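Esterase A (Caulobacter crescentus, PDB 5GKV) probably acts as a serine hydrolase of the beta-lactamase and penicillin-binding-protein family, cleaving ester or amide bonds. Local coordinates at residues A[91-96]-A[183-188]; A[192-197]-A[206-211]; A[277-282]-A[289-294]; A[115-120]-A[130-135]; A[51-56]-A[273-278]. All coordinates share one frame; numbering follows the deposited sequence.

Contact 1 of 5, residues A[91-96]-A[183-188]; sequences ARLVDE and RRVDGR
Leu93 and Val185 meet through their methyl groups, where the C-terminal turn of helix 82-95 lies against that of helix 173-186. The apolar part of the contact is small: Leu93 CD1 lies 3.9 Å from Val185 CG1 and also touches CB of Val185, the two side chains running past each other in opposite senses. The other branch, Leu93 CD2, comes 4.0 Å from CB of Asp186, whose side chain crosses the leucine at about a right angle. One buried leucine therefore spreads its two methyls over two successive residues of the partner helix.

Between these two segments the hydrogen bonds of side chains all lie within 183-188. With CG of Asp186 swung opposite the backbone nitrogen (chi1 173°), the carboxylate faces Arg188, which grips it side-on. NE of Arg188 donates to OD1 of Asp186 at 2.8 Å and NH2 of Arg188 to OD2 of Asp186 at 2.9 Å; both bonds are nearly straight and use syn lone pairs. The anti lone pair of OD1 takes the backbone N of Arg188, forming an Asx turn round Gly187. Three bonds, two on OD1 and one on OD2, should fix the carboxylate's rotation.

This is helix-to-helix packing at two C-terminal ends, in the helical part of the penicillin-binding-protein fold. Helix 190-202 joins it: Arg188 NH2 serves both Asp186 and Asp197, and NH1 bridges to Glu196.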
# COMPACT_ATOMS: atom_id res chain seq x y z
N ALA A 91 2.05 12.46 -4.45
CA ALA A 91 2.85 13.43 -3.70
C ALA A 91 3.91 14.08 -4.58
O ALA A 91 4.20 15.28 -4.43
CB ALA A 91 3.52 12.76 -2.50
N ARG A 92 4.50 13.30 -5.49
CA ARG A 92 5.47 13.86 -6.43
C ARG A 92 4.84 14.88 -7.37
O ARG A 92 5.42 15.95 -7.61
CB ARG A 92 6.13 12.72 -7.22
CG ARG A 92 7.17 11.93 -6.39
CD ARG A 92 7.81 10.82 -7.22
NE ARG A 92 8.90 11.27 -8.09
CZ ARG A 92 8.95 11.09 -9.41
NH1 ARG A 92 7.96 10.46 -10.03
NH2 ARG A 92 9.98 11.53 -10.11
N LEU A 93 3.67 14.57 -7.95
CA LEU A 93 2.99 15.55 -8.81
C LEU A 93 2.72 16.85 -8.08
O LEU A 93 2.88 17.93 -8.66
CB LEU A 93 1.67 15.01 -9.34
CG LEU A 93 1.68 13.87 -10.34
CD1 LEU A 93 0.23 13.57 -10.75
CD2 LEU A 93 2.51 14.27 -11.55
N VAL A 94 2.27 16.76 -6.83
CA VAL A 94 1.99 17.98 -6.07
C VAL A 94 3.29 18.73 -5.81
O VAL A 94 3.39 19.95 -6.03
CB VAL A 94 1.25 17.64 -4.76
CG1 VAL A 94 1.11 18.87 -3.89
CG2 VAL A 94 -0.12 17.07 -5.08
N ASP A 95 4.32 18.01 -5.36
CA ASP A 95 5.61 18.64 -5.08
C ASP A 95 6.18 19.33 -6.31
O ASP A 95 6.84 20.37 -6.18
CB ASP A 95 6.60 17.59 -4.57
CG ASP A 95 7.93 18.19 -4.10
OD1 ASP A 95 7.92 19.20 -3.36
OD2 ASP A 95 9.00 17.65 -4.48
N GLU A 96 5.94 18.77 -7.49
CA GLU A 96 6.40 19.35 -8.74
C GLU A 96 5.55 20.53 -9.20
O GLU A 96 5.87 21.13 -10.22
CB GLU A 96 6.43 18.28 -9.85
CG GLU A 96 7.48 17.19 -9.64
CD GLU A 96 7.21 15.96 -10.50
OE1 GLU A 96 6.39 16.05 -11.44
OE2 GLU A 96 7.81 14.90 -10.23
N ARG A 183 -3.18 9.98 -14.07
CA ARG A 183 -3.15 9.83 -15.52
C ARG A 183 -3.51 11.14 -16.22
O ARG A 183 -2.83 11.56 -17.17
CB ARG A 183 -4.10 8.70 -15.94
CG ARG A 183 -3.93 8.19 -17.37
CD ARG A 183 -5.02 7.17 -17.75
NE ARG A 183 -6.36 7.78 -17.79
CZ ARG A 183 -6.72 8.76 -18.62
NH1 ARG A 183 -5.85 9.25 -19.50
NH2 ARG A 183 -7.96 9.25 -18.57
N ARG A 184 -4.56 11.81 -15.76
CA ARG A 184 -4.98 13.05 -16.40
C ARG A 184 -3.96 14.17 -16.22
O ARG A 184 -3.86 15.05 -17.08
CB ARG A 184 -6.33 13.48 -15.85
CG ARG A 184 -7.37 12.41 -16.06
CD ARG A 184 -8.66 12.96 -16.52
NE ARG A 184 -9.64 11.90 -16.67
CZ ARG A 184 -10.86 12.08 -17.17
NH1 ARG A 184 -11.21 13.30 -17.57
NH2 ARG A 184 -11.71 11.06 -17.26
N VAL A 185 -3.21 14.16 -15.12
CA VAL A 185 -2.23 15.23 -14.90
C VAL A 185 -0.89 14.89 -15.53
O VAL A 185 -0.33 15.67 -16.31
CB VAL A 185 -2.09 15.52 -13.39
CG1 VAL A 185 -0.90 16.44 -13.14
CG2 VAL A 185 -3.36 16.16 -12.87
N ASP A 186 -0.36 13.71 -15.22
CA ASP A 186 0.96 13.33 -15.72
C ASP A 186 0.89 12.92 -17.19
O ASP A 186 1.81 13.22 -17.96
CB ASP A 186 1.53 12.18 -14.87
CG ASP A 186 2.81 11.61 -15.45
OD1 ASP A 186 2.75 10.88 -16.46
OD2 ASP A 186 3.89 11.90 -14.88
N GLY A 187 -0.17 12.23 -17.60
CA GLY A 187 -0.22 11.72 -18.95
C GLY A 187 -0.05 10.22 -19.05
O GLY A 187 -0.70 9.56 -19.86
N ARG A 188 0.83 9.67 -18.22
CA ARG A 188 1.10 8.24 -18.18
C ARG A 188 0.28 7.58 -17.06
O ARG A 188 -0.18 8.23 -16.13
CB ARG A 188 2.59 7.97 -17.93
CG ARG A 188 3.56 8.60 -18.93
CD ARG A 188 4.99 8.62 -18.38
NE ARG A 188 5.12 9.49 -17.21
CZ ARG A 188 6.22 9.59 -16.48
NH1 ARG A 188 7.29 8.86 -16.78
NH2 ARG A 188 6.26 10.40 -15.43

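Contact 2 of 5, residues A[192-197]-A[206-211]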
# COMPACT_ATOMS: atom_id res chain seq x y z
N THR A 192 3.32 2.96 -15.35
CA THR A 192 4.32 3.34 -16.35
C THR A 192 5.27 4.40 -15.81
O THR A 192 6.49 4.29 -15.95
CB THR A 192 3.64 3.85 -17.62
OG1 THR A 192 2.86 2.79 -18.20
CG2 THR A 192 4.71 4.30 -18.63
N ALA A 193 4.71 5.43 -15.18
CA ALA A 193 5.56 6.46 -14.59
C ALA A 193 6.43 5.88 -13.49
O ALA A 193 7.62 6.21 -13.39
CB ALA A 193 4.71 7.60 -14.05
N LEU A 194 5.86 5.02 -12.63
CA LEU A 194 6.65 4.38 -11.59
C LEU A 194 7.85 3.65 -12.18
O LEU A 194 8.98 3.77 -11.69
CB LEU A 194 5.78 3.39 -10.79
CG LEU A 194 6.55 2.50 -9.79
CD1 LEU A 194 7.13 3.30 -8.63
CD2 LEU A 194 5.65 1.36 -9.27
N ARG A 195 7.61 2.88 -13.24
CA ARG A 195 8.69 2.11 -13.86
C ARG A 195 9.71 3.03 -14.53
O ARG A 195 10.92 2.86 -14.34
CB ARG A 195 8.10 1.12 -14.86
CG ARG A 195 9.12 0.37 -15.72
CD ARG A 195 8.44 -0.45 -16.82
NE ARG A 195 7.58 0.34 -17.71
CZ ARG A 195 8.01 0.96 -18.81
NH1 ARG A 195 9.29 0.89 -19.16
NH2 ARG A 195 7.15 1.66 -19.57
N GLU A 196 9.24 4.04 -15.27
CA GLU A 196 10.15 4.89 -16.04
C GLU A 196 10.95 5.82 -15.14
O GLU A 196 12.15 6.03 -15.36
CB GLU A 196 9.37 5.71 -17.07
CG GLU A 196 8.86 4.91 -18.24
CD GLU A 196 8.10 5.77 -19.24
OE1 GLU A 196 7.80 6.94 -18.92
OE2 GLU A 196 7.81 5.26 -20.34
N ASP A 197 10.31 6.42 -14.14
CA ASP A 197 10.93 7.48 -13.36
C ASP A 197 11.65 6.97 -12.12
O ASP A 197 12.52 7.68 -11.59
CB ASP A 197 9.89 8.52 -12.93
CG ASP A 197 9.32 9.33 -14.11
OD1 ASP A 197 9.77 9.15 -15.27
OD2 ASP A 197 8.41 10.13 -13.87
N LEU A 206 9.97 -3.65 -8.14
CA LEU A 206 8.65 -3.20 -7.72
C LEU A 206 7.87 -2.80 -8.97
O LEU A 206 8.42 -2.11 -9.84
CB LEU A 206 8.76 -2.02 -6.73
CG LEU A 206 7.51 -1.15 -6.59
CD1 LEU A 206 6.37 -1.89 -5.87
CD2 LEU A 206 7.83 0.20 -5.92
N TRP A 207 6.62 -3.24 -9.04
CA TRP A 207 5.84 -3.18 -10.27
C TRP A 207 4.38 -2.88 -9.96
O TRP A 207 3.81 -3.45 -9.03
CB TRP A 207 5.89 -4.51 -11.03
CG TRP A 207 7.24 -5.09 -11.22
CD1 TRP A 207 8.05 -5.65 -10.26
CD2 TRP A 207 7.96 -5.21 -12.46
NE1 TRP A 207 9.23 -6.08 -10.82
CE2 TRP A 207 9.20 -5.83 -12.17
CE3 TRP A 207 7.66 -4.86 -13.78
CZ2 TRP A 207 10.14 -6.10 -13.15
CZ3 TRP A 207 8.61 -5.12 -14.76
CH2 TRP A 207 9.83 -5.74 -14.44
N ILE A 208 3.76 -2.03 -10.77
CA ILE A 208 2.31 -1.95 -10.84
C ILE A 208 1.95 -2.21 -12.29
O ILE A 208 2.27 -1.41 -13.18
CB ILE A 208 1.76 -0.60 -10.36
CG1 ILE A 208 2.13 -0.37 -8.88
CG2 ILE A 208 0.25 -0.54 -10.54
CD1 ILE A 208 1.67 1.00 -8.33
N GLY A 209 1.31 -3.36 -12.54
CA GLY A 209 1.22 -3.90 -13.89
C GLY A 209 2.44 -4.75 -14.20
O GLY A 209 3.50 -4.24 -14.54
N LEU A 210 2.30 -6.07 -14.07
CA LEU A 210 3.43 -6.98 -14.13
C LEU A 210 3.43 -7.73 -15.45
O LEU A 210 2.49 -8.49 -15.72
CB LEU A 210 3.35 -7.97 -12.96
CG LEU A 210 4.56 -8.85 -12.73
CD1 LEU A 210 5.78 -8.04 -12.30
CD2 LEU A 210 4.19 -9.92 -11.68
N PRO A 211 4.45 -7.56 -16.30
CA PRO A 211 4.48 -8.29 -17.58
C PRO A 211 4.56 -9.80 -17.37
O PRO A 211 5.12 -10.29 -16.38
CB PRO A 211 5.75 -7.76 -18.27
CG PRO A 211 6.07 -6.47 -17.58
CD PRO A 211 5.59 -6.63 -16.17
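Leu194 presents its two methyl groups to the side chains of Leu206 and Ile208, crossing each of them at about a right angle. Its CG stands opposite the backbone N (chi1 172°), which carries CD2 out from helix 190-202 toward the strand. There CD2 reaches both partners: it lies 3.9 Å from CG1 of Ile208 and 4.1 Å from CG of Leu206, and it also touches CD1 of the isoleucine. CD1 of Leu194 makes a looser approach of 4.2 Å to CD2 of Leu206. A single leucine thus meets the two strand residues that flank Trp207, in a wholly apolar contact with no hydrogen bond across it.

Trp207 starts away from the helix, as expected for the residue between them on an extended strand. Its indole then swings back to flank the contact at a distance, without touching Leu194. CD1 of Leu210 rests 3.4 Å above one face of the Trp207 ring, displaced toward the rim. The ring nitrogen NE1 is bonded to OD1 of Asp205, just ahead of the strand.

The segment axes pass 7.9 Å apart and run at 151°, so the chain turns back on itself after helix 190-202 to enter strand 206-208. That strand forms one border of a three-stranded antiparallel sheet and pairs with strand 266-268 at its centre. Helix 82-95 closes the same apolar layer, its Val85 touching both Leu194 and Ile208.

Contact 3 of 5, residues A[277-282]-A[289-294]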
# COMPACT_ATOMS: atom_id res chain seq x y z
N MET A 277 10.52 3.49 0.46
CA MET A 277 10.12 4.23 1.65
C MET A 277 11.33 4.85 2.34
O MET A 277 11.20 5.89 2.99
CB MET A 277 9.37 3.32 2.63
CG MET A 277 8.08 2.73 2.08
SD MET A 277 6.90 3.94 1.45
CE MET A 277 6.23 4.53 3.02
N GLY A 278 12.51 4.22 2.20
CA GLY A 278 13.73 4.80 2.75
C GLY A 278 14.02 6.19 2.20
O GLY A 278 14.50 7.07 2.93
N ALA A 279 13.74 6.41 0.92
CA ALA A 279 13.91 7.74 0.35
C ALA A 279 13.03 8.76 1.06
O ALA A 279 13.46 9.89 1.33
CB ALA A 279 13.62 7.72 -1.15
N LEU A 280 11.78 8.38 1.38
CA LEU A 280 10.90 9.26 2.15
C LEU A 280 11.36 9.43 3.59
O LEU A 280 10.97 10.41 4.24
CB LEU A 280 9.46 8.71 2.12
CG LEU A 280 8.91 8.35 0.74
CD1 LEU A 280 7.42 7.97 0.84
CD2 LEU A 280 9.10 9.53 -0.22
N ALA A 281 12.18 8.51 4.12
CA ALA A 281 12.75 8.66 5.45
C ALA A 281 14.06 9.45 5.47
O ALA A 281 14.56 9.76 6.56
CB ALA A 281 13.00 7.29 6.10
N HIS A 282 14.63 9.75 4.30
CA HIS A 282 15.97 10.30 4.17
C HIS A 282 15.96 11.48 3.19
O HIS A 282 16.71 11.53 2.21
CB HIS A 282 16.94 9.20 3.72
CG HIS A 282 18.38 9.60 3.77
ND1 HIS A 282 18.94 10.24 4.85
CD2 HIS A 282 19.38 9.43 2.87
CE1 HIS A 282 20.22 10.46 4.62
NE2 HIS A 282 20.52 9.98 3.43
N ARG A 289 19.54 10.16 -5.95
CA ARG A 289 18.54 10.73 -6.86
C ARG A 289 17.38 11.30 -6.04
O ARG A 289 16.77 10.58 -5.25
CB ARG A 289 18.04 9.68 -7.85
CG ARG A 289 16.92 10.16 -8.76
CD ARG A 289 16.53 9.10 -9.80
NE ARG A 289 17.67 8.67 -10.60
CZ ARG A 289 17.79 8.86 -11.91
NH1 ARG A 289 16.82 9.46 -12.59
NH2 ARG A 289 18.87 8.43 -12.55
N SER A 290 17.08 12.59 -6.23
CA SER A 290 15.96 13.21 -5.53
C SER A 290 14.63 12.76 -6.15
O SER A 290 14.37 13.04 -7.33
CB SER A 290 16.07 14.73 -5.57
OG SER A 290 15.01 15.33 -4.83
N LEU A 291 13.81 12.06 -5.37
CA LEU A 291 12.46 11.70 -5.81
C LEU A 291 11.42 12.75 -5.46
O LEU A 291 10.39 12.84 -6.14
CB LEU A 291 12.04 10.37 -5.17
CG LEU A 291 12.92 9.19 -5.54
CD1 LEU A 291 12.42 7.92 -4.89
CD2 LEU A 291 12.94 9.05 -7.05
N ILE A 292 11.66 13.54 -4.42
CA ILE A 292 10.69 14.48 -3.88
C ILE A 292 11.43 15.36 -2.87
O ILE A 292 12.45 14.93 -2.31
CB ILE A 292 9.51 13.72 -3.22
CG1 ILE A 292 8.41 14.68 -2.76
CG2 ILE A 292 10.01 12.86 -2.04
CD1 ILE A 292 7.09 13.99 -2.40
N THR A 293 10.96 16.58 -2.65
CA THR A 293 11.59 17.45 -1.65
C THR A 293 11.10 17.14 -0.25
O THR A 293 10.02 16.55 -0.06
CB THR A 293 11.32 18.92 -1.97
OG1 THR A 293 9.98 19.27 -1.57
CG2 THR A 293 11.52 19.20 -3.45
N PRO A 294 11.86 17.52 0.78
CA PRO A 294 11.35 17.40 2.16
C PRO A 294 10.01 18.08 2.36
O PRO A 294 9.13 17.54 3.05
CB PRO A 294 12.46 18.05 2.99
CG PRO A 294 13.72 17.83 2.18
CD PRO A 294 13.30 17.88 0.73
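Ala279 and Leu291 face each other with their CA atoms 7.5 Å apart, and Leu280 follows opposite Ile292 at a CA separation of 8.0 Å. The motif is a helix followed by a beta hairpin that folds back on it: helix 270-281 ends, the two short antiparallel strands 285-286 and 289-290 reverse the chain, and the segment after them returns along the last helical turn. In that turn the backbone N of Ala281 makes weak bonds to the carbonyls of Met277 and Gly278, and N of His282 bonds to O of Ala279. Past the hairpin, Leu291 and Ile292 are in loop conformation and lead to Thr293, the N-cap of helix 294-301, whose OG1 receives the backbone N of Gly296.

All four side chains that meet are buried and apolar, and they pair one to one. CB of Ala279 points at the loop and has CD1 of Leu291 at its end. The second pair is made by branches: Leu280 reaches over with CD2, its side chain slanting across that of Ile292, which answers with CG2. The torsion chi1 of Ile292 (-175°) directs CG1 away from the backbone N and puts CG2 between that N and the carbonyl carbon, a position from which it meets the leucine.

Helix 82-95 also packs on the second pair, with Leu88 against Leu280 and Ala91 against Ile292, while Ile198 and Leu202 of helix 190-202 reach Leu291. The two methyl pairs are equally close: Ala279 CB to Leu291 CD1 and Leu280 CD2 to Ile292 CG2 both measure 3.9 Å.

Contact 4 of 5, residues A[115-120]-A[130-135]; sequences AGKDAV and AGLSGF
The ammonium of Lys117, whose chain passes over Leu132, is gripped at NZ by three backbone carbonyls, those of Gln114, Ala155 and Met157. Its charge also meets the ring of Phe112 in a cation-pi interaction. A buried lysine held in this way is satisfied by carbonyl oxygens and an aromatic ring, which probably favours its charged form.

Bends at chi3 (-62°) and chi4 (-55°) turn CE and NZ toward those carbonyls, and CD and CE touch Leu132 on the way. CD of Lys117 lies 4.1 Å from both CD1 and CD2 of Leu132, and CE of Lys117 lies 4.2 Å from CD1 of Leu132, so the lysine runs obliquely over the leucine's forked end. Leu132 also touches Phe112, so the same residue meets both the leucine and the lysine's charge.

Beside this pair, CG1 of Val120 rests 3.8 Å from CB of Ala130, where the two backbones are closest. A type I turn from Lys117 to Val120, closed by a 3.3 Å bond from Val120 N to Lys117 O, sets the two side chains of this segment side by side on the partner loop.

Both segments are loops. They enter and leave the short helix 122-126, so the contact closes the chain around it. The C-terminal end of helix 147-156 supplies Ala155 O to NZ of Lys117, with Met157 O just beyond, and its Leu154 packs on Leu132.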
# COMPACT_ATOMS: atom_id res chain seq x y z
N ALA A 115 -23.13 14.32 -9.31
CA ALA A 115 -23.73 13.88 -8.05
C ALA A 115 -23.21 14.66 -6.85
O ALA A 115 -23.08 14.11 -5.75
CB ALA A 115 -23.54 12.37 -7.84
N GLY A 116 -22.90 15.93 -7.04
CA GLY A 116 -22.53 16.78 -5.93
C GLY A 116 -21.08 16.74 -5.49
O GLY A 116 -20.77 17.25 -4.40
N LYS A 117 -20.17 16.17 -6.29
CA LYS A 117 -18.77 16.05 -5.90
C LYS A 117 -17.87 17.14 -6.51
O LYS A 117 -16.65 16.97 -6.56
CB LYS A 117 -18.23 14.67 -6.29
CG LYS A 117 -19.02 13.48 -5.76
CD LYS A 117 -18.27 12.17 -5.96
CE LYS A 117 -18.03 11.87 -7.43
NZ LYS A 117 -19.31 11.89 -8.21
N ASP A 118 -18.45 18.27 -6.93
CA ASP A 118 -17.68 19.27 -7.67
C ASP A 118 -16.61 19.96 -6.82
O ASP A 118 -15.69 20.55 -7.39
CB ASP A 118 -18.62 20.33 -8.24
CG ASP A 118 -19.53 20.90 -7.18
OD1 ASP A 118 -20.54 20.23 -6.86
OD2 ASP A 118 -19.21 21.98 -6.65
N ALA A 119 -16.71 19.91 -5.49
CA ALA A 119 -15.73 20.54 -4.61
C ALA A 119 -14.81 19.55 -3.89
O ALA A 119 -13.92 19.99 -3.15
CB ALA A 119 -16.42 21.42 -3.57
N VAL A 120 -15.01 18.24 -4.05
CA VAL A 120 -14.12 17.27 -3.42
C VAL A 120 -12.69 17.52 -3.88
O VAL A 120 -12.42 17.61 -5.08
CB VAL A 120 -14.56 15.84 -3.77
CG1 VAL A 120 -13.60 14.82 -3.15
CG2 VAL A 120 -16.00 15.60 -3.31
N ALA A 130 -14.17 10.92 0.48
CA ALA A 130 -15.08 11.27 -0.61
C ALA A 130 -16.29 10.35 -0.73
O ALA A 130 -17.07 10.51 -1.67
CB ALA A 130 -14.33 11.28 -1.94
N GLY A 131 -16.46 9.38 0.18
CA GLY A 131 -17.70 8.63 0.21
C GLY A 131 -17.89 7.60 -0.88
O GLY A 131 -19.02 7.16 -1.11
N LEU A 132 -16.81 7.17 -1.54
CA LEU A 132 -16.90 6.23 -2.65
C LEU A 132 -16.26 4.89 -2.29
O LEU A 132 -15.62 4.25 -3.13
CB LEU A 132 -16.25 6.83 -3.90
CG LEU A 132 -16.69 8.27 -4.23
CD1 LEU A 132 -15.93 8.82 -5.46
CD2 LEU A 132 -18.21 8.37 -4.45
N SER A 133 -16.47 4.44 -1.04
CA SER A 133 -15.75 3.29 -0.49
C SER A 133 -15.96 2.03 -1.32
O SER A 133 -15.05 1.19 -1.42
CB SER A 133 -16.19 3.07 0.96
OG SER A 133 -16.04 4.27 1.71
N GLY A 134 -17.13 1.87 -1.91
CA GLY A 134 -17.43 0.80 -2.85
C GLY A 134 -18.69 1.18 -3.59
O GLY A 134 -19.32 2.20 -3.30
N PHE A 135 -19.03 0.37 -4.58
CA PHE A 135 -20.29 0.56 -5.29
C PHE A 135 -21.43 -0.10 -4.50
O PHE A 135 -21.39 -1.31 -4.28
CB PHE A 135 -20.20 -0.03 -6.69
CG PHE A 135 -19.10 0.57 -7.56
CD1 PHE A 135 -19.09 1.93 -7.85
CD2 PHE A 135 -18.10 -0.23 -8.09
CE1 PHE A 135 -18.09 2.48 -8.66
CE2 PHE A 135 -17.09 0.31 -8.90
CZ PHE A 135 -17.09 1.66 -9.18

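Contact 5 of 5, residues A[51-56]-A[273-278]; sequences GEVVVD and LARLMG
Gly51 and Gly278 bring the two backbones together, CA to CA at 4.1 Å, where the turn into strand 52-60 passes the side of helix 270-281. Neither residue has a side chain to hold the chains apart, and Gly51 also has a positive phi of 81°, which favours glycine by itself.

From this point the strand diverges from the helix, and the gap is bridged by Val53 and Arg275. CG2 of Val53 is 3.5 Å from CG of Arg275, a tight approach for two carbons, and touches CD more loosely; the two side chains cross at about a right angle. It is thus the aliphatic stem of the arginine that packs on the strand. The stem then turns at chi3 (56°), sending NE toward a water that joins the two segments. This water accepts from Arg275 NE at 2.8 Å and donates to Gly51 O at 2.9 Å, so the polar link between the two segments runs through it.

The far end of Arg275 is engaged elsewhere. NH2 forms a salt bridge with Asp287 and a bond to the carbonyl of Leu202, and NH1 reaches that of Gly203, so the guanidinium is held on several sides.

Further along the strand, Val54 and Val55 both pair with Phe47, a classic beta bulge against strand 42-49. Helix 270-281 covers one face of the large antiparallel sheet, which fits the serine beta-lactamase and penicillin-binding-protein fold: Ala274 lies on Ala46 of strand 42-49, Leu273 on strand 356-362, and Met277 on strand 347-351.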
# COMPACT_ATOMS: atom_id res chain seq x y z
N GLY A 51 17.93 5.01 3.81
CA GLY A 51 17.78 4.46 2.48
C GLY A 51 18.61 3.24 2.16
O GLY A 51 18.44 2.65 1.08
N GLU A 52 19.52 2.84 3.05
CA GLU A 52 20.41 1.71 2.86
C GLU A 52 19.83 0.49 3.56
O GLU A 52 19.67 0.51 4.78
CB GLU A 52 21.77 2.03 3.46
CG GLU A 52 22.40 3.31 2.92
CD GLU A 52 23.89 3.17 2.70
OE1 GLU A 52 24.50 2.25 3.30
OE2 GLU A 52 24.45 4.01 1.96
N VAL A 53 19.56 -0.58 2.80
CA VAL A 53 19.06 -1.81 3.42
C VAL A 53 20.14 -2.40 4.32
O VAL A 53 21.26 -2.68 3.86
CB VAL A 53 18.61 -2.82 2.35
CG1 VAL A 53 18.28 -4.17 2.98
CG2 VAL A 53 17.40 -2.27 1.59
N VAL A 54 19.83 -2.60 5.61
CA VAL A 54 20.79 -3.19 6.53
C VAL A 54 20.38 -4.59 6.98
O VAL A 54 21.26 -5.41 7.29
CB VAL A 54 21.06 -2.28 7.75
CG1 VAL A 54 21.76 -1.00 7.32
CG2 VAL A 54 19.77 -1.96 8.50
N VAL A 55 19.09 -4.90 7.03
CA VAL A 55 18.60 -6.24 7.31
C VAL A 55 17.77 -6.67 6.11
O VAL A 55 16.93 -5.91 5.63
CB VAL A 55 17.73 -6.29 8.58
CG1 VAL A 55 17.19 -7.73 8.82
CG2 VAL A 55 18.50 -5.77 9.79
N ASP A 56 18.02 -7.88 5.62
CA ASP A 56 17.23 -8.43 4.52
C ASP A 56 17.21 -9.94 4.72
O ASP A 56 18.15 -10.63 4.32
CB ASP A 56 17.83 -8.02 3.18
CG ASP A 56 17.14 -8.67 1.99
OD1 ASP A 56 15.97 -9.09 2.13
OD2 ASP A 56 17.78 -8.75 0.91
N LEU A 273 10.60 -2.22 -1.43
CA LEU A 273 9.75 -1.29 -0.69
C LEU A 273 10.53 -0.56 0.39
O LEU A 273 10.31 0.64 0.62
CB LEU A 273 8.55 -2.04 -0.07
CG LEU A 273 7.56 -2.59 -1.10
CD1 LEU A 273 6.62 -3.59 -0.43
CD2 LEU A 273 6.77 -1.45 -1.75
N ALA A 274 11.45 -1.26 1.06
CA ALA A 274 12.22 -0.61 2.11
C ALA A 274 13.09 0.50 1.53
O ALA A 274 13.25 1.56 2.16
CB ALA A 274 13.08 -1.64 2.86
N ARG A 275 13.65 0.29 0.34
CA ARG A 275 14.45 1.32 -0.31
C ARG A 275 13.58 2.50 -0.73
O ARG A 275 13.95 3.66 -0.51
CB ARG A 275 15.20 0.74 -1.51
CG ARG A 275 16.24 -0.31 -1.12
CD ARG A 275 16.94 -0.90 -2.34
NE ARG A 275 17.55 0.14 -3.15
CZ ARG A 275 17.73 0.06 -4.47
NH1 ARG A 275 17.35 -1.03 -5.13
NH2 ARG A 275 18.29 1.07 -5.12
N LEU A 276 12.41 2.23 -1.32
CA LEU A 276 11.54 3.32 -1.76
C LEU A 276 11.06 4.15 -0.58
O LEU A 276 11.16 5.39 -0.60
CB LEU A 276 10.35 2.75 -2.57
CG LEU A 276 9.38 3.81 -3.12
CD1 LEU A 276 10.09 4.72 -4.11
CD2 LEU A 276 8.19 3.15 -3.78
N MET A 277 10.52 3.49 0.46
CA MET A 277 10.12 4.23 1.65
C MET A 277 11.33 4.85 2.34
O MET A 277 11.20 5.89 2.99
CB MET A 277 9.37 3.32 2.63
CG MET A 277 8.08 2.73 2.08
SD MET A 277 6.90 3.94 1.45
CE MET A 277 6.23 4.53 3.02
N GLY A 278 12.51 4.22 2.20
CA GLY A 278 13.73 4.80 2.75
C GLY A 278 14.02 6.19 2.20
O GLY A 278 14.50 7.07 2.93
O HOH W 1 19.16 1.88 -1.65

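Contacts 1, 2, 3 and 5 are connected by polar bonds and packing. Salt bridges tie contact 1 to contact 2, Arg188 NH2 to Asp197 OD2 at 2.7 Å and Arg188 NH1 to Glu196 OE1 at 2.9 Å. Contact 1 meets contact 3 through Asp95 OD1 and Thr293 OG1 at 2.7 Å and through Arg92 NE and Leu291 O at 2.9 Å. Leu276 of contact 5 joins two others, its CD2 3.7 Å from Leu206 CD2 of contact 2 and its CD1 4.0 Å from Leu291 CD1 of contact 3. Contact 4 stands apart, its nearest atoms about 12 Å from contact 1. The start of helix 82-95 probably carries the end of an SxxK motif, whose serine lies just before it; Ile208 of contact 2 touches Thr82 there.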